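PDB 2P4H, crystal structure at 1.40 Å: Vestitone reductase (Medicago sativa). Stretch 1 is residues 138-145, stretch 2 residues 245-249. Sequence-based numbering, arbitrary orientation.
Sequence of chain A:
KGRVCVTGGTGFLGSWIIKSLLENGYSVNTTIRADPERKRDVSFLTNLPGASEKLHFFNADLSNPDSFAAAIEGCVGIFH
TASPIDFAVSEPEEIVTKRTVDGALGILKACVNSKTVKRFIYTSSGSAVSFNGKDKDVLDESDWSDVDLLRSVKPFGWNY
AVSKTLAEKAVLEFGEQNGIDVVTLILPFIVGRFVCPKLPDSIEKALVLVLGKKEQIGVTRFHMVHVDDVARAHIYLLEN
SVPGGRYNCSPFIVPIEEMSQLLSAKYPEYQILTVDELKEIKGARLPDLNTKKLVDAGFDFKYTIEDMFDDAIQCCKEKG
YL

Stretch 1 (138-145) VLDESDWS
Stretch 2, residues 245-249: GRYNC

A turn exposes carbonyl groups that no sheet partner satisfies, and a long cationic side chain is well suited to collect them. Vestitone reductase gives a compact example, burying 368 Å² between two stretches. Strand 138-139 runs into a type I turn from Asp-140 to Asp-143, with Glu-141 at -66/-5 and Ser-142 at -92/-10. Asp-143 N donates to Asp-140 O (3.1 Å), and two aspartates brace the loop: Asp-140 OD1 (chi1 p) accepts from Ser-142 N at 2.8 Å and Ser-142 OG at 2.6 Å, while Asp-143 OD2 (chi1 m) accepts from Asp-140 N at 2.9 Å.

Against this turn lies strand 245-248, extended from Arg-246 (-88/143) through Tyr-247 (-141/120) to Asn-248 (-70/143). The register is set by Glu-141 CA and Arg-246 CA, 6.0 Å apart. Arg-246 and Asn-248 point toward the turn, and Tyr-247 points away. Buried Arg-246 reaches across with chi1 to chi3 m, t, p and chi4 -162°. Its NH1 donates to Glu-141 O at 3.0 Å and Asp-143 O at 2.8 Å, both near the guanidinium plane; NE and NH2 are satisfied elsewhere in the structure. Its face remains free for Trp-144 (chi1 m, chi2 99°): the planes meet at 4°, with Arg-246 CZ 3.5 Å from the centroid of the Trp-144 six-membered ring, a cation-pi stack.

Glu-141 works in the other direction. Folded m, p with chi3 5°, it brings OE2 to Asn-248 N at 2.8 Å, nearly straight at 172°, so a carboxylate satisfies a strand amide. Water 2 donates to Glu-141 OE2 (2.8 Å) and Asn-248 O (2.9 Å). Asn-248 (chi1 -85°, chi2 -25°) offers OD1 to water 1 at 2.9 Å; that water also donates weakly to Asp-140 O at 3.0 Å.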

# COMPACT_ATOMS: atom_id res chain seq x y z
N VAL A 138 -10.37 9.89 14.18
CA VAL A 138 -9.35 8.88 14.49
C VAL A 138 -10.00 7.50 14.39
O VAL A 138 -11.02 7.24 15.03
CB VAL A 138 -8.77 9.05 15.92
CG1 VAL A 138 -7.69 8.00 16.16
CG2 VAL A 138 -8.21 10.44 16.09
N LEU A 139 -9.41 6.63 13.58
CA LEU A 139 -9.93 5.29 13.38
C LEU A 139 -8.91 4.23 13.77
O LEU A 139 -7.71 4.49 13.82
CB LEU A 139 -10.29 5.08 11.90
CG LEU A 139 -11.30 6.05 11.27
CD1 LEU A 139 -11.47 5.72 9.80
CD2 LEU A 139 -12.63 5.95 12.00
N ASP A 140 -9.40 3.03 14.09
CA ASP A 140 -8.50 1.93 14.41
C ASP A 140 -8.93 0.68 13.64
O ASP A 140 -9.79 0.75 12.75
CB ASP A 140 -8.41 1.66 15.93
CG ASP A 140 -9.71 1.19 16.54
OD1 ASP A 140 -10.59 0.71 15.81
OD2 ASP A 140 -9.83 1.30 17.78
N GLU A 141 -8.33 -0.46 13.96
CA GLU A 141 -8.62 -1.70 13.25
C GLU A 141 -10.03 -2.27 13.40
O GLU A 141 -10.37 -3.26 12.74
CB GLU A 141 -7.57 -2.75 13.64
CG GLU A 141 -6.15 -2.43 13.16
CD GLU A 141 -5.40 -1.41 14.02
OE1 GLU A 141 -5.93 -0.99 15.07
OE2 GLU A 141 -4.27 -1.04 13.64
N SER A 142 -10.85 -1.65 14.24
CA SER A 142 -12.23 -2.12 14.41
C SER A 142 -13.17 -1.39 13.46
O SER A 142 -14.33 -1.78 13.30
CB SER A 142 -12.71 -1.89 15.85
OG SER A 142 -12.90 -0.51 16.12
N ASP A 143 -12.67 -0.35 12.80
CA ASP A 143 -13.49 0.43 11.88
C ASP A 143 -13.48 -0.10 10.46
O ASP A 143 -12.46 -0.55 9.95
CB ASP A 143 -13.03 1.89 11.89
CG ASP A 143 -13.29 2.57 13.22
OD1 ASP A 143 -14.47 2.70 13.59
OD2 ASP A 143 -12.32 2.96 13.90
N TRP A 144 -14.64 -0.03 9.82
CA TRP A 144 -14.82 -0.49 8.44
C TRP A 144 -15.70 0.46 7.65
O TRP A 144 -16.64 1.05 8.19
CB TRP A 144 -15.51 -1.86 8.41
CG TRP A 144 -14.66 -3.02 8.74
CD1 TRP A 144 -14.59 -3.67 9.93
CD2 TRP A 144 -13.78 -3.72 7.85
NE1 TRP A 144 -13.72 -4.74 9.84
CE2 TRP A 144 -13.21 -4.78 8.57
CE3 TRP A 144 -13.43 -3.54 6.50
CZ2 TRP A 144 -12.30 -5.68 8.00
CZ3 TRP A 144 -12.52 -4.43 5.93
CH2 TRP A 144 -11.97 -5.48 6.68
N SER A 145 -15.41 0.58 6.36
CA SER A 145 -16.24 1.41 5.48
C SER A 145 -17.57 0.68 5.32
O SER A 145 -17.64 -0.55 5.43
CB SER A 145 -15.57 1.59 4.12
OG SER A 145 -14.48 2.49 4.21
N GLY A 245 -4.16 -10.71 11.70
CA GLY A 245 -5.28 -9.79 11.74
C GLY A 245 -4.96 -8.48 11.03
O GLY A 245 -4.01 -8.41 10.24
N ARG A 246 -5.75 -7.45 11.31
CA ARG A 246 -5.57 -6.14 10.68
C ARG A 246 -4.60 -5.24 11.43
O ARG A 246 -4.59 -5.21 12.66
CB ARG A 246 -6.90 -5.39 10.61
CG ARG A 246 -8.10 -6.17 10.14
CD ARG A 246 -9.30 -5.25 10.11
NE ARG A 246 -9.32 -4.39 8.93
CZ ARG A 246 -10.04 -3.28 8.82
NH1 ARG A 246 -10.80 -2.86 9.83
NH2 ARG A 246 -10.05 -2.61 7.67
N TYR A 247 -3.81 -4.48 10.68
CA TYR A 247 -2.88 -3.53 11.27
C TYR A 247 -2.82 -2.25 10.44
O TYR A 247 -2.50 -2.29 9.25
CB TYR A 247 -1.45 -4.10 11.32
CG TYR A 247 -1.23 -5.15 12.37
CD1 TYR A 247 -0.80 -4.81 13.66
CD2 TYR A 247 -1.45 -6.49 12.09
CE1 TYR A 247 -0.60 -5.78 14.63
CE2 TYR A 247 -1.26 -7.48 13.06
CZ TYR A 247 -0.84 -7.11 14.32
OH TYR A 247 -0.67 -8.08 15.29
N ASN A 248 -3.16 -1.13 11.07
CA ASN A 248 -3.04 0.16 10.39
C ASN A 248 -1.53 0.38 10.28
O ASN A 248 -0.78 0.02 11.18
CB ASN A 248 -3.60 1.31 11.25
CG ASN A 248 -5.10 1.49 11.10
OD1 ASN A 248 -5.69 1.12 10.09
ND2 ASN A 248 -5.72 2.09 12.12
N CYS A 249 -1.09 0.97 9.17
CA CYS A 249 0.33 1.27 8.97
C CYS A 249 0.31 2.69 8.43
O CYS A 249 0.60 2.94 7.25
CB CYS A 249 0.94 0.29 7.97
SG CYS A 249 2.73 0.43 7.83
O HOH W 1 -8.29 2.24 10.67
O HOH W 2 -1.63 -0.30 13.90